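PDB 3BQW: putative capsid protein of prophage from Escherichia coli CFT073, which is of unknown function but is probably a major capsid protein that assembles into the head shell of a phage. Local coordinates for residues A[43-51]-A[78-86]. Numbering follows the deposited sequence.
Sequences STQNIMLDT and ETSTIKPGY
K83 crosses the side-chain amide of Q45 with CE over one face, 3.3 Å from NE2, and a water that accepts from Q45 NE2 and K83 NZ links the two ends. The D50 carboxylate is also met from one face: S80 OG stands above its plane and gives OD1 a weak hydrogen bond of 3.1 Å. The P84 ring turns its CD–CG edge to the Q45 carbonyl, with CD 3.6 Å from O. Between these groups, 47-48 and 81-82 form a two-stranded antiparallel ladder, closing the base of an excursion that contains the antiparallel strands 61-67 and 70-79, consistent with the extended loop of an HK97-type capsid fold. I47 and I82 are its hydrogen-bonded pair; the bond from I82 N to I47 O is nearly straight (173°) and in the carbonyl plane. Just beyond the ladder, where 49-51 turns into a 3-10 segment, L49 N bonds to S80 O (2.8 Å). M48 and T81 form the non-hydrogen-bonded pair, side by side, the bent methionine chain (chi2 -53°) setting SD 3.6 Å from T81 CG2. On the other face, buried I47 and I82 meet through their CB atoms; past the ladder's end, L49 CD1 comes to 3.9 Å from I82 CG1. Strands 61-67 and 159-162 pack against I82, while V338 touches L49.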
ATOM      1  N   SER A  43      -7.592 -13.149  15.113  1.00 25.38           N
ATOM      2  CA  SER A  43      -8.130 -12.952  16.462  1.00 26.42           C
ATOM      3  C   SER A  43      -7.014 -12.960  17.492  1.00 25.46           C
ATOM      4  O   SER A  43      -7.246 -12.802  18.694  1.00 25.92           O
ATOM      5  CB  SER A  43      -9.130 -14.062  16.784  1.00 26.61           C
ATOM      6  OG  SER A  43      -8.529 -15.321  16.462  1.00 31.40           O
ATOM      7  N   THR A  44      -5.803 -13.190  17.021  1.00 25.23           N
ATOM      8  CA  THR A  44      -4.602 -12.993  17.832  1.00 24.75           C
ATOM      9  C   THR A  44      -3.922 -11.662  17.449  1.00 25.27           C
ATOM     10  O   THR A  44      -4.075 -11.142  16.329  1.00 24.31           O
ATOM     11  CB  THR A  44      -3.647 -14.162  17.661  1.00 24.34           C
ATOM     12  OG1 THR A  44      -3.422 -14.387  16.264  1.00 23.11           O
ATOM     13  CG2 THR A  44      -4.244 -15.441  18.279  1.00 23.02           C
ATOM     14  N   GLN A  45      -3.201 -11.112  18.411  1.00 25.84           N
ATOM     15  CA  GLN A  45      -2.455  -9.888  18.234  1.00 26.51           C
ATOM     16  C   GLN A  45      -1.479 -10.041  17.105  1.00 26.17           C
ATOM     17  O   GLN A  45      -1.363  -9.153  16.264  1.00 26.51           O
ATOM     18  CB  GLN A  45      -1.690  -9.555  19.499  1.00 26.55           C
ATOM     19  CG  GLN A  45      -0.892  -8.287  19.410  1.00 30.24           C
ATOM     20  CD  GLN A  45      -0.106  -8.019  20.685  1.00 33.63           C
ATOM     21  OE1 GLN A  45       0.065  -8.911  21.517  1.00 36.06           O
ATOM     22  NE2 GLN A  45       0.381  -6.793  20.837  1.00 34.67           N
ATOM     23  N   ASN A  46      -0.761 -11.164  17.114  1.00 25.86           N
ATOM     24  CA  ASN A  46       0.186 -11.475  16.080  1.00 25.64           C
ATOM     25  C   ASN A  46      -0.442 -12.242  14.949  1.00 25.17           C
ATOM     26  O   ASN A  46      -1.375 -13.007  15.138  1.00 24.29           O
ATOM     27  CB  ASN A  46       1.359 -12.277  16.645  1.00 26.11           C
ATOM     28  CG  ASN A  46       2.105 -11.519  17.699  1.00 27.62           C
ATOM     29  OD1 ASN A  46       2.549 -12.075  18.696  1.00 29.21           O
ATOM     30  ND2 ASN A  46       2.219 -10.232  17.500  1.00 28.41           N
ATOM     31  N   ILE A  47       0.118 -12.023  13.768  1.00 25.86           N
ATOM     32  CA  ILE A  47      -0.251 -12.740  12.564  1.00 25.96           C
ATOM     33  C   ILE A  47       0.379 -14.123  12.642  1.00 25.92           C
ATOM     34  O   ILE A  47       1.599 -14.253  12.776  1.00 24.95           O
ATOM     35  CB  ILE A  47       0.249 -12.020  11.273  1.00 26.10           C
ATOM     36  CG1 ILE A  47      -0.267 -10.578  11.180  1.00 26.96           C
ATOM     37  CG2 ILE A  47      -0.128 -12.824  10.020  1.00 27.01           C
ATOM     38  CD1 ILE A  47      -1.721 -10.478  11.396  1.00 28.68           C
ATOM     39  N   MET A  48      -0.468 -15.144  12.538  1.00 25.69           N
ATOM     40  CA  MET A  48      -0.053 -16.520  12.568  1.00 26.57           C
ATOM     41  C   MET A  48      -0.157 -17.156  11.176  1.00 27.07           C
ATOM     42  O   MET A  48      -1.200 -17.691  10.811  1.00 27.19           O
ATOM     43  CB  MET A  48      -0.912 -17.266  13.584  1.00 27.01           C
ATOM     44  CG  MET A  48      -0.871 -16.659  14.998  1.00 27.46           C
ATOM     45  SD  MET A  48       0.786 -16.410  15.691  1.00 27.22           S
ATOM     46  CE  MET A  48       0.408 -16.666  17.416  1.00 31.46           C
ATOM     47  N   LEU A  49       0.932 -17.107  10.414  1.00 27.24           N
ATOM     48  CA  LEU A  49       0.892 -17.377   8.981  1.00 28.11           C
ATOM     49  C   LEU A  49       0.614 -18.844   8.659  1.00 29.51           C
ATOM     50  O   LEU A  49       0.004 -19.154   7.645  1.00 29.65           O
ATOM     51  CB  LEU A  49       2.195 -16.947   8.306  1.00 27.58           C
ATOM     52  CG  LEU A  49       2.535 -15.462   8.224  1.00 27.74           C
ATOM     53  CD1 LEU A  49       3.906 -15.250   7.506  1.00 27.06           C
ATOM     54  CD2 LEU A  49       1.418 -14.652   7.534  1.00 26.00           C
ATOM     55  N   ASP A  50       1.080 -19.714   9.549  1.00 30.96           N
ATOM     56  CA  ASP A  50       0.860 -21.158   9.533  1.00 32.00           C
ATOM     57  C   ASP A  50      -0.615 -21.572   9.601  1.00 32.03           C
ATOM     58  O   ASP A  50      -0.935 -22.722   9.323  1.00 32.67           O
ATOM     59  CB  ASP A  50       1.597 -21.779  10.738  1.00 32.38           C
ATOM     60  CG  ASP A  50       1.220 -21.084  12.075  1.00 35.03           C
ATOM     61  OD1 ASP A  50       1.459 -19.852  12.207  1.00 36.15           O
ATOM     62  OD2 ASP A  50       0.651 -21.748  12.982  1.00 38.32           O
ATOM     63  N   THR A  51      -1.503 -20.671  10.009  1.00 32.10           N
ATOM     64  CA  THR A  51      -2.924 -20.971  10.112  1.00 32.09           C
ATOM     65  C   THR A  51      -3.769 -20.590   8.881  1.00 33.12           C
ATOM     66  O   THR A  51      -4.985 -20.733   8.912  1.00 33.31           O
ATOM     67  CB  THR A  51      -3.546 -20.239  11.305  1.00 32.03           C
ATOM     68  OG1 THR A  51      -3.540 -18.837  11.048  1.00 30.66           O
ATOM     69  CG2 THR A  51      -2.809 -20.546  12.598  1.00 31.66           C
ATOM     70  N   GLU A  78      13.732 -17.591  11.001  1.00 29.13           N
ATOM     71  CA  GLU A  78      12.472 -17.848  10.306  1.00 29.50           C
ATOM     72  C   GLU A  78      11.373 -18.146  11.287  1.00 28.11           C
ATOM     73  O   GLU A  78      11.508 -19.017  12.126  1.00 28.22           O
ATOM     74  CB  GLU A  78      12.535 -19.019   9.342  1.00 29.49           C
ATOM     75  CG  GLU A  78      13.220 -18.698   8.066  1.00 33.24           C
ATOM     76  CD  GLU A  78      12.439 -17.809   7.126  1.00 33.74           C
ATOM     77  OE1 GLU A  78      11.210 -17.887   7.029  1.00 37.15           O
ATOM     78  OE2 GLU A  78      13.096 -17.048   6.411  1.00 40.85           O
ATOM     79  N   THR A  79      10.280 -17.411  11.151  1.00 27.51           N
ATOM     80  CA  THR A  79       9.129 -17.588  12.015  1.00 26.35           C
ATOM     81  C   THR A  79       7.851 -17.394  11.206  1.00 26.32           C
ATOM     82  O   THR A  79       7.815 -16.606  10.264  1.00 24.89           O
ATOM     83  CB  THR A  79       9.191 -16.618  13.196  1.00 26.01           C
ATOM     84  OG1 THR A  79       8.034 -16.800  14.017  1.00 24.96           O
ATOM     85  CG2 THR A  79       9.291 -15.155  12.728  1.00 25.14           C
ATOM     86  N   SER A  80       6.810 -18.131  11.578  1.00 26.61           N
ATOM     87  CA  SER A  80       5.480 -17.939  11.010  1.00 27.58           C
ATOM     88  C   SER A  80       4.627 -16.998  11.862  1.00 27.29           C
ATOM     89  O   SER A  80       3.508 -16.648  11.492  1.00 28.29           O
ATOM     90  CB  SER A  80       4.797 -19.294  10.821  1.00 27.77           C
ATOM     91  OG  SER A  80       4.585 -19.926  12.068  1.00 30.08           O
ATOM     92  N   THR A  81       5.169 -16.573  12.993  1.00 27.39           N
ATOM     93  CA  THR A  81       4.552 -15.563  13.835  1.00 28.14           C
ATOM     94  C   THR A  81       5.160 -14.203  13.517  1.00 28.84           C
ATOM     95  O   THR A  81       6.361 -13.998  13.709  1.00 28.32           O
ATOM     96  CB  THR A  81       4.760 -15.898  15.320  1.00 28.33           C
ATOM     97  OG1 THR A  81       4.294 -17.225  15.550  1.00 28.55           O
ATOM     98  CG2 THR A  81       4.006 -14.935  16.236  1.00 27.60           C
ATOM     99  N   ILE A  82       4.317 -13.290  13.028  1.00 29.34           N
ATOM    100  CA  ILE A  82       4.717 -11.943  12.640  1.00 29.75           C
ATOM    101  C   ILE A  82       3.987 -10.933  13.527  1.00 29.41           C
ATOM    102  O   ILE A  82       2.773 -10.985  13.655  1.00 30.00           O
ATOM    103  CB  ILE A  82       4.349 -11.648  11.159  1.00 30.10           C
ATOM    104  CG1 ILE A  82       4.952 -12.696  10.209  1.00 31.31           C
ATOM    105  CG2 ILE A  82       4.744 -10.206  10.767  1.00 30.43           C
ATOM    106  CD1 ILE A  82       6.424 -12.638  10.043  1.00 31.75           C
ATOM    107  N   LYS A  83       4.725 -10.010  14.127  1.00 29.62           N
ATOM    108  CA  LYS A  83       4.134  -8.947  14.930  1.00 29.43           C
ATOM    109  C   LYS A  83       3.884  -7.733  14.023  1.00 28.75           C
ATOM    110  O   LYS A  83       4.804  -7.160  13.492  1.00 28.51           O
ATOM    111  CB  LYS A  83       5.049  -8.611  16.118  1.00 30.13           C
ATOM    112  CG  LYS A  83       4.527  -7.501  17.082  1.00 31.77           C
ATOM    113  CD  LYS A  83       3.273  -7.859  17.943  1.00 31.77           C
ATOM    114  CE  LYS A  83       2.402  -6.626  18.272  1.00 34.70           C
ATOM    115  NZ  LYS A  83       2.082  -5.652  17.098  1.00 32.27           N
ATOM    116  N   PRO A  84       2.613  -7.391  13.767  1.00 28.25           N
ATOM    117  CA  PRO A  84       2.358  -6.229  12.908  1.00 27.61           C
ATOM    118  C   PRO A  84       2.619  -4.871  13.585  1.00 26.62           C
ATOM    119  O   PRO A  84       2.610  -4.773  14.793  1.00 26.50           O
ATOM    120  CB  PRO A  84       0.891  -6.388  12.557  1.00 27.48           C
ATOM    121  CG  PRO A  84       0.310  -7.054  13.776  1.00 28.67           C
ATOM    122  CD  PRO A  84       1.362  -8.046  14.194  1.00 28.56           C
ATOM    123  N   GLY A  85       2.882  -3.847  12.782  1.00 26.14           N
ATOM    124  CA  GLY A  85       2.963  -2.484  13.272  1.00 25.78           C
ATOM    125  C   GLY A  85       1.557  -2.008  13.612  1.00 26.12           C
ATOM    126  O   GLY A  85       0.708  -1.908  12.739  1.00 26.60           O
ATOM    127  N   TYR A  86       1.313  -1.736  14.886  1.00 25.70           N
ATOM    128  CA  TYR A  86       0.013  -1.285  15.336  1.00 25.91           C
ATOM    129  C   TYR A  86      -0.129   0.204  15.099  1.00 25.61           C
ATOM    130  O   TYR A  86       0.746   0.993  15.472  1.00 26.55           O
ATOM    131  CB  TYR A  86      -0.189  -1.598  16.811  1.00 25.30           C
ATOM    132  CG  TYR A  86      -1.626  -1.596  17.230  1.00 26.02           C
ATOM    133  CD1 TYR A  86      -2.386  -2.750  17.130  1.00 24.32           C
ATOM    134  CD2 TYR A  86      -2.225  -0.441  17.763  1.00 25.00           C
ATOM    135  CE1 TYR A  86      -3.691  -2.767  17.527  1.00 25.89           C
ATOM    136  CE2 TYR A  86      -3.547  -0.447  18.163  1.00 24.43           C
ATOM    137  CZ  TYR A  86      -4.278  -1.617  18.048  1.00 25.81           C
ATOM    138  OH  TYR A  86      -5.597  -1.692  18.446  1.00 24.85           O
TER
HETATM  139  O   HOH W   1      -0.435  -5.239  18.190  1.00 35.35           O